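PDB 7KV1: SusD family protein from Bacteroides uniformis, which probably binds beta-glucans at the cell surface, as a SusD-like surface glycan-binding protein of a human gut bacterium. Local coordinates for residues Phe99-Asn104 / Thr489-Asp494; Asp74-Ile77 / Asn81-Val84. All blocks are in the same frame, centred on the assembly; numbering follows the deposited sequence.

Contact 1: residues Phe99-Asn104 / Thr489-Asp494; sequences FNYEAN and TALVPD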
ATOM      1  N   PHE A  99     -11.430   1.099 -12.296  1.00 17.59           N
ATOM      2  CA  PHE A  99     -11.195  -0.322 -12.621  1.00 17.89           C
ATOM      3  C   PHE A  99     -11.175  -0.505 -14.135  1.00 17.45           C
ATOM      4  O   PHE A  99     -10.365  -1.309 -14.643  1.00 17.84           O
ATOM      5  CB  PHE A  99     -12.243  -1.201 -11.940  1.00 17.29           C
ATOM      6  CG  PHE A  99     -12.389  -2.570 -12.550  1.00 18.39           C
ATOM      7  CD1 PHE A  99     -13.228  -2.751 -13.633  1.00 19.23           C
ATOM      8  CD2 PHE A  99     -11.686  -3.655 -12.070  1.00 18.60           C
ATOM      9  CE1 PHE A  99     -13.383  -3.993 -14.204  1.00 19.22           C
ATOM     10  CE2 PHE A  99     -11.815  -4.901 -12.669  1.00 19.01           C
ATOM     11  CZ  PHE A  99     -12.674  -5.064 -13.718  1.00 17.91           C
ATOM     12  N   ASN A 100     -12.022   0.231 -14.839  1.00 18.15           N
ATOM     13  CA  ASN A 100     -12.160   0.111 -16.309  1.00 18.07           C
ATOM     14  C   ASN A 100     -11.401   1.210 -17.066  1.00 18.97           C
ATOM     15  O   ASN A 100     -11.670   1.349 -18.282  1.00 17.09           O
ATOM     16  CB  ASN A 100     -13.628   0.096 -16.681  1.00 20.16           C
ATOM     17  CG  ASN A 100     -13.838  -0.582 -18.013  1.00 20.66           C
ATOM     18  OD1 ASN A 100     -13.040  -1.439 -18.411  1.00 22.74           O
ATOM     19  ND2 ASN A 100     -14.841  -0.112 -18.722  1.00 21.47           N
ATOM     20  N   TYR A 101     -10.541   1.993 -16.394  1.00 19.40           N
ATOM     21  CA  TYR A 101      -9.681   3.033 -17.049  1.00 19.37           C
ATOM     22  C   TYR A 101     -10.545   4.076 -17.735  1.00 20.27           C
ATOM     23  O   TYR A 101     -10.149   4.598 -18.801  1.00 19.55           O
ATOM     24  CB  TYR A 101      -8.686   2.388 -18.020  1.00 18.29           C
ATOM     25  CG  TYR A 101      -8.022   1.195 -17.380  1.00 19.02           C
ATOM     26  CD1 TYR A 101      -7.467   1.280 -16.107  1.00 17.11           C
ATOM     27  CD2 TYR A 101      -8.071  -0.044 -17.975  1.00 18.77           C
ATOM     28  CE1 TYR A 101      -6.913   0.181 -15.480  1.00 16.28           C
ATOM     29  CE2 TYR A 101      -7.516  -1.149 -17.357  1.00 19.66           C
ATOM     30  CZ  TYR A 101      -6.931  -1.043 -16.109  1.00 18.04           C
ATOM     31  OH  TYR A 101      -6.471  -2.189 -15.510  1.00 17.10           O
ATOM     32  N   GLU A 102     -11.653   4.426 -17.076  1.00 22.04           N
ATOM     33  CA  GLU A 102     -12.670   5.382 -17.579  1.00 23.85           C
ATOM     34  C   GLU A 102     -13.006   6.384 -16.483  1.00 21.23           C
ATOM     35  O   GLU A 102     -14.087   6.981 -16.572  1.00 21.65           O
ATOM     36  CB  GLU A 102     -13.971   4.687 -17.961  1.00 26.83           C
ATOM     37  CG  GLU A 102     -13.867   3.851 -19.178  1.00 33.91           C
ATOM     38  CD  GLU A 102     -15.227   3.319 -19.600  1.00 40.58           C
ATOM     39  OE1 GLU A 102     -16.123   3.265 -18.716  1.00 35.86           O
ATOM     40  OE2 GLU A 102     -15.364   2.939 -20.817  1.00 44.59           O
ATOM     41  N   ALA A 103     -12.110   6.603 -15.523  1.00 19.47           N
ATOM     42  CA  ALA A 103     -12.299   7.641 -14.486  1.00 19.01           C
ATOM     43  C   ALA A 103     -12.375   9.002 -15.174  1.00 20.46           C
ATOM     44  O   ALA A 103     -11.913   9.148 -16.295  1.00 23.31           O
ATOM     45  CB  ALA A 103     -11.186   7.588 -13.463  1.00 19.48           C
ATOM     46  N   ASN A 104     -12.860   9.995 -14.464  1.00 22.32           N
ATOM     47  CA  ASN A 104     -12.908  11.385 -14.954  1.00 21.97           C
ATOM     48  C   ASN A 104     -12.860  12.293 -13.737  1.00 19.72           C
ATOM     49  O   ASN A 104     -12.787  11.788 -12.591  1.00 18.08           O
ATOM     50  CB  ASN A 104     -14.118  11.643 -15.867  1.00 20.53           C
ATOM     51  CG  ASN A 104     -15.464  11.411 -15.212  1.00 20.54           C
ATOM     52  OD1 ASN A 104     -15.720  11.822 -14.091  1.00 21.37           O
ATOM     53  ND2 ASN A 104     -16.354  10.779 -15.943  1.00 22.68           N
ATOM     54  N   THR A 489      -0.248  -5.781 -20.931  1.00 19.23           N
ATOM     55  CA  THR A 489      -0.654  -7.129 -21.384  1.00 20.64           C
ATOM     56  C   THR A 489      -1.453  -7.861 -20.308  1.00 22.61           C
ATOM     57  O   THR A 489      -2.162  -8.775 -20.670  1.00 23.20           O
ATOM     58  CB  THR A 489       0.559  -7.942 -21.857  1.00 24.08           C
ATOM     59  OG1 THR A 489       1.620  -7.685 -20.937  1.00 22.56           O
ATOM     60  CG2 THR A 489       0.951  -7.590 -23.286  1.00 25.07           C
ATOM     61  N   ALA A 490      -1.357  -7.486 -19.036  1.00 21.30           N
ATOM     62  CA  ALA A 490      -2.093  -8.189 -17.958  1.00 21.22           C
ATOM     63  C   ALA A 490      -3.449  -7.522 -17.737  1.00 19.77           C
ATOM     64  O   ALA A 490      -4.359  -8.198 -17.242  1.00 21.79           O
ATOM     65  CB  ALA A 490      -1.285  -8.197 -16.671  1.00 20.58           C
ATOM     66  N   LEU A 491      -3.524  -6.207 -17.911  1.00 19.20           N
ATOM     67  CA  LEU A 491      -4.740  -5.416 -17.569  1.00 17.93           C
ATOM     68  C   LEU A 491      -5.534  -5.219 -18.857  1.00 17.85           C
ATOM     69  O   LEU A 491      -5.514  -4.129 -19.465  1.00 17.25           O
ATOM     70  CB  LEU A 491      -4.334  -4.114 -16.883  1.00 15.91           C
ATOM     71  CG  LEU A 491      -3.535  -4.311 -15.594  1.00 15.70           C
ATOM     72  CD1 LEU A 491      -3.122  -2.961 -15.016  1.00 13.56           C
ATOM     73  CD2 LEU A 491      -4.285  -5.152 -14.550  1.00 14.59           C
ATOM     74  N   VAL A 492      -6.190  -6.284 -19.254  1.00 20.30           N
ATOM     75  CA  VAL A 492      -6.917  -6.377 -20.549  1.00 21.37           C
ATOM     76  C   VAL A 492      -8.350  -6.815 -20.263  1.00 22.23           C
ATOM     77  O   VAL A 492      -8.663  -7.217 -19.148  1.00 22.63           O
ATOM     78  CB  VAL A 492      -6.215  -7.358 -21.514  1.00 21.95           C
ATOM     79  CG1 VAL A 492      -4.856  -6.839 -21.974  1.00 23.07           C
ATOM     80  CG2 VAL A 492      -6.077  -8.761 -20.949  1.00 23.29           C
ATOM     81  N   PRO A 493      -9.267  -6.747 -21.264  1.00 22.15           N
ATOM     82  CA  PRO A 493     -10.648  -7.199 -21.072  1.00 22.50           C
ATOM     83  C   PRO A 493     -10.734  -8.660 -20.605  1.00 22.32           C
ATOM     84  O   PRO A 493      -9.904  -9.454 -20.988  1.00 21.13           O
ATOM     85  CB  PRO A 493     -11.294  -6.966 -22.462  1.00 22.19           C
ATOM     86  CG  PRO A 493     -10.472  -5.829 -23.050  1.00 22.29           C
ATOM     87  CD  PRO A 493      -9.055  -6.122 -22.579  1.00 22.62           C
ATOM     88  N   ASP A 494     -11.706  -8.957 -19.732  1.00 22.98           N
ATOM     89  CA  ASP A 494     -11.999 -10.326 -19.232  1.00 22.88           C
ATOM     90  C   ASP A 494     -13.207 -10.915 -19.971  1.00 22.20           C
ATOM     91  O   ASP A 494     -13.950 -10.151 -20.630  1.00 22.43           O
ATOM     92  CB  ASP A 494     -12.272 -10.303 -17.729  1.00 22.20           C
ATOM     93  CG  ASP A 494     -13.332  -9.284 -17.376  1.00 21.04           C
ATOM     94  OD1 ASP A 494     -14.502  -9.592 -17.665  1.00 20.00           O
ATOM     95  OD2 ASP A 494     -12.970  -8.171 -16.887  1.00 18.57           O
TER

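Contact 2: residues Asp74-Ile77 / Asn81-Val84; sequences DGEI and NFWV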
ATOM      1  N   ASP A  74      -7.768   0.845  -2.982  1.00 18.38           N
ATOM      2  CA  ASP A  74      -7.287   1.851  -3.972  1.00 19.88           C
ATOM      3  C   ASP A  74      -6.125   1.241  -4.771  1.00 18.96           C
ATOM      4  O   ASP A  74      -6.075   1.438  -6.013  1.00 15.32           O
ATOM      5  CB  ASP A  74      -6.907   3.161  -3.281  1.00 22.69           C
ATOM      6  CG  ASP A  74      -8.057   3.909  -2.609  1.00 23.95           C
ATOM      7  OD1 ASP A  74      -9.247   3.522  -2.814  1.00 24.24           O
ATOM      8  OD2 ASP A  74      -7.766   4.883  -1.903  1.00 26.01           O
ATOM      9  N   GLY A  75      -5.250   0.468  -4.109  1.00 18.19           N
ATOM     10  CA  GLY A  75      -4.093  -0.163  -4.754  1.00 17.76           C
ATOM     11  C   GLY A  75      -4.451  -1.426  -5.530  1.00 18.84           C
ATOM     12  O   GLY A  75      -3.585  -1.927  -6.284  1.00 20.74           O
ATOM     13  N   GLU A  76      -5.671  -1.954  -5.404  1.00 18.11           N
ATOM     14  CA  GLU A  76      -6.012  -3.260  -6.021  1.00 19.87           C
ATOM     15  C   GLU A  76      -6.957  -3.039  -7.210  1.00 18.97           C
ATOM     16  O   GLU A  76      -6.833  -3.771  -8.205  1.00 18.26           O
ATOM     17  CB  GLU A  76      -6.610  -4.216  -4.981  1.00 20.63           C
ATOM     18  CG  GLU A  76      -5.636  -4.718  -3.939  1.00 20.81           C
ATOM     19  CD  GLU A  76      -4.783  -5.900  -4.361  1.00 20.73           C
ATOM     20  OE1 GLU A  76      -4.957  -6.385  -5.491  1.00 19.78           O
ATOM     21  OE2 GLU A  76      -3.910  -6.281  -3.581  1.00 19.76           O
ATOM     22  N   ILE A  77      -7.881  -2.090  -7.136  1.00 19.31           N
ATOM     23  CA  ILE A  77      -9.006  -2.033  -8.116  1.00 18.88           C
ATOM     24  C   ILE A  77      -8.503  -1.843  -9.547  1.00 18.83           C
ATOM     25  O   ILE A  77      -9.226  -2.254 -10.458  1.00 18.53           O
ATOM     26  CB  ILE A  77     -10.096  -1.014  -7.746  1.00 21.41           C
ATOM     27  CG1 ILE A  77      -9.564   0.408  -7.521  1.00 21.74           C
ATOM     28  CG2 ILE A  77     -10.886  -1.540  -6.542  1.00 23.85           C
ATOM     29  CD1 ILE A  77     -10.676   1.463  -7.414  1.00 23.29           C
ATOM     30  N   ASN A  81      -6.410  -8.658  -9.447  1.00 17.64           N
ATOM     31  CA  ASN A  81      -6.661  -9.663  -8.371  1.00 18.26           C
ATOM     32  C   ASN A  81      -8.170  -9.769  -8.042  1.00 18.78           C
ATOM     33  O   ASN A  81      -8.630 -10.878  -7.621  1.00 17.25           O
ATOM     34  CB  ASN A  81      -5.912  -9.347  -7.085  1.00 18.03           C
ATOM     35  CG  ASN A  81      -4.443  -9.715  -7.127  1.00 19.79           C
ATOM     36  OD1 ASN A  81      -4.062 -10.662  -7.829  1.00 20.30           O
ATOM     37  ND2 ASN A  81      -3.636  -8.955  -6.391  1.00 15.52           N
ATOM     38  N   PHE A  82      -8.900  -8.667  -8.158  1.00 17.97           N
ATOM     39  CA  PHE A  82     -10.271  -8.531  -7.591  1.00 18.95           C
ATOM     40  C   PHE A  82     -11.220  -7.981  -8.644  1.00 20.60           C
ATOM     41  O   PHE A  82     -10.793  -7.334  -9.593  1.00 19.16           O
ATOM     42  CB  PHE A  82     -10.277  -7.565  -6.403  1.00 19.32           C
ATOM     43  CG  PHE A  82      -9.510  -8.094  -5.221  1.00 20.49           C
ATOM     44  CD1 PHE A  82     -10.132  -8.943  -4.308  1.00 19.41           C
ATOM     45  CD2 PHE A  82      -8.145  -7.847  -5.096  1.00 19.65           C
ATOM     46  CE1 PHE A  82      -9.417  -9.487  -3.257  1.00 21.24           C
ATOM     47  CE2 PHE A  82      -7.449  -8.359  -4.014  1.00 21.41           C
ATOM     48  CZ  PHE A  82      -8.074  -9.196  -3.112  1.00 22.15           C
ATOM     49  N   TRP A  83     -12.511  -8.127  -8.380  1.00 19.31           N
ATOM     50  CA  TRP A  83     -13.556  -7.287  -8.996  1.00 18.18           C
ATOM     51  C   TRP A  83     -13.871  -6.185  -7.979  1.00 18.56           C
ATOM     52  O   TRP A  83     -13.520  -6.334  -6.789  1.00 19.42           O
ATOM     53  CB  TRP A  83     -14.786  -8.123  -9.350  1.00 18.53           C
ATOM     54  CG  TRP A  83     -14.542  -9.334 -10.186  1.00 17.72           C
ATOM     55  CD1 TRP A  83     -14.839 -10.613  -9.841  1.00 16.32           C
ATOM     56  CD2 TRP A  83     -13.997  -9.383 -11.525  1.00 18.15           C
ATOM     57  NE1 TRP A  83     -14.538 -11.452 -10.871  1.00 18.81           N
ATOM     58  CE2 TRP A  83     -13.994 -10.745 -11.911  1.00 18.18           C
ATOM     59  CE3 TRP A  83     -13.477  -8.430 -12.413  1.00 18.10           C
ATOM     60  CZ2 TRP A  83     -13.502 -11.184 -13.139  1.00 18.55           C
ATOM     61  CZ3 TRP A  83     -13.007  -8.853 -13.640  1.00 18.46           C
ATOM     62  CH2 TRP A  83     -13.027 -10.211 -13.999  1.00 19.92           C
ATOM     63  N   VAL A  84     -14.478  -5.105  -8.425  1.00 18.39           N
ATOM     64  CA  VAL A  84     -14.856  -3.992  -7.523  1.00 17.57           C
ATOM     65  C   VAL A  84     -16.034  -4.448  -6.645  1.00 18.00           C
ATOM     66  O   VAL A  84     -15.970  -4.201  -5.430  1.00 16.41           O
ATOM     67  CB  VAL A  84     -15.164  -2.717  -8.314  1.00 17.73           C
ATOM     68  CG1 VAL A  84     -15.758  -1.639  -7.419  1.00 18.27           C
ATOM     69  CG2 VAL A  84     -13.884  -2.217  -8.960  1.00 17.88           C
TER
HETATM   70  O   HOH W   1      -5.158  -6.167  -8.209  1.00 21.39           O
HETATM   71  O   HOH W   2      -8.467  -5.953  -9.100  1.00 22.70           O

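Contact 1: residues Phe99-Asn104 / Thr489-Asp494
Y101 is the C-prime residue of the Schellman motif that ends helix 93-99, and its phenol end meets L491, just past helix 487-490. In the motif, E102 N hydrogen-bonds to M97 O and Y101 N to L98 O. Y101 has the positive phi expected at this position, 61°. Its CG stands beside the backbone N and anti to the carbonyl carbon (chi1 -46°), and this sends the ring out toward 489-494. The phenol does the touching. Y101 OH sits 3.2 Å from L491 CB, a tight fit, and 3.5 Å from L491 CD1. Behind it, Y101 CZ is 4.1 Å from L491 CB. The two side chains cross at about a right angle, and the leucine meets the ring obliquely. No hydrogen bond joins the two segments. The hydroxyl is instead satisfied by M78 O, to which it hydrogen-bonds. F99 O lies 3.7 Å above one face of the Y101 ring, displaced toward its rim, and hydrogen-bonds with R499 NH2. A leucine in place of Y101 would probably leave M78 O without this donor and open a gap beside L491. A looser contact runs alongside. D494 OD2 lies near the plane of the F99 ring, at its edge, 4.4 Å from F99 CZ. That oxygen accepts from R499 N, which helps fix the carboxylate. The contact joins the N-terminal part of the chain to its SusD-family part; both belong to the TPR clan. L491 rests on Y469 and L472 of helix 468-474 and makes backbone hydrogen bonds with W503. K507 NZ hydrogen-bonds to Y101 O, and this ties the loop after helix 93-99 to the chain beyond helix 487-490.

Contact 2: residues Asp74-Ile77 / Asn81-Val84
E76 and N81 share the one direct hydrogen bond of this contact. N81 ND2 donates to E76 OE1 over 3.0 Å, with an N-H...O angle of 157°. The carboxylate receives it on the syn lone pair of OE1, close to the amide plane of N81. The two flat groups are turned 38° apart. The E76 chain is bent at chi2 (-83°), which folds the carboxylate back toward 81-84. Its other oxygen, OE2, is held by the backbone N of G466.

Two waters add bridges. The first lies 2.7 Å from E76 OE1, and hydrogen-bonds also to E76 O and N81 N. The second links E76 O to F82 N. E76 O thus meets two waters near the end of helix 71-76, and the chain turns back on itself within a few residues. The turn lies in the N-terminal part of this SusD-like, TPR-clan fold.

The F82 ring presents its edge to the same glutamate. E76 OE1 lies in the ring plane, 3.5 Å from F82 CE2, with the carboxylate standing nearly upright to the ring. Apolar packing closes the other end. I77 CG2 touches V84 CG2 at 3.9 Å. Helix 93-99 backs this pair, with W95 against I77 and with H96 and F99 against V84.

Contact 2 comes first along the chain and closes before contact 1 opens. Their centres lie about 11 Å apart, on the same side of the chain's centre, and they touch. F99 is the main joint. Its CD2 is 3.3 Å from I77 O, and its CB packs on V84. W83 completes the junction, lying against both F99 and D494. Contact 2 is local, a turn after helix 71-76. Contact 1 is long-range, with 384 residues between its segments. M78, between the two segments of contact 2, gives its carbonyl to contact 1. F99, at the end of helix 93-99, and W83 thus bring the turn of contact 2 against the SusD-family segment 489-494.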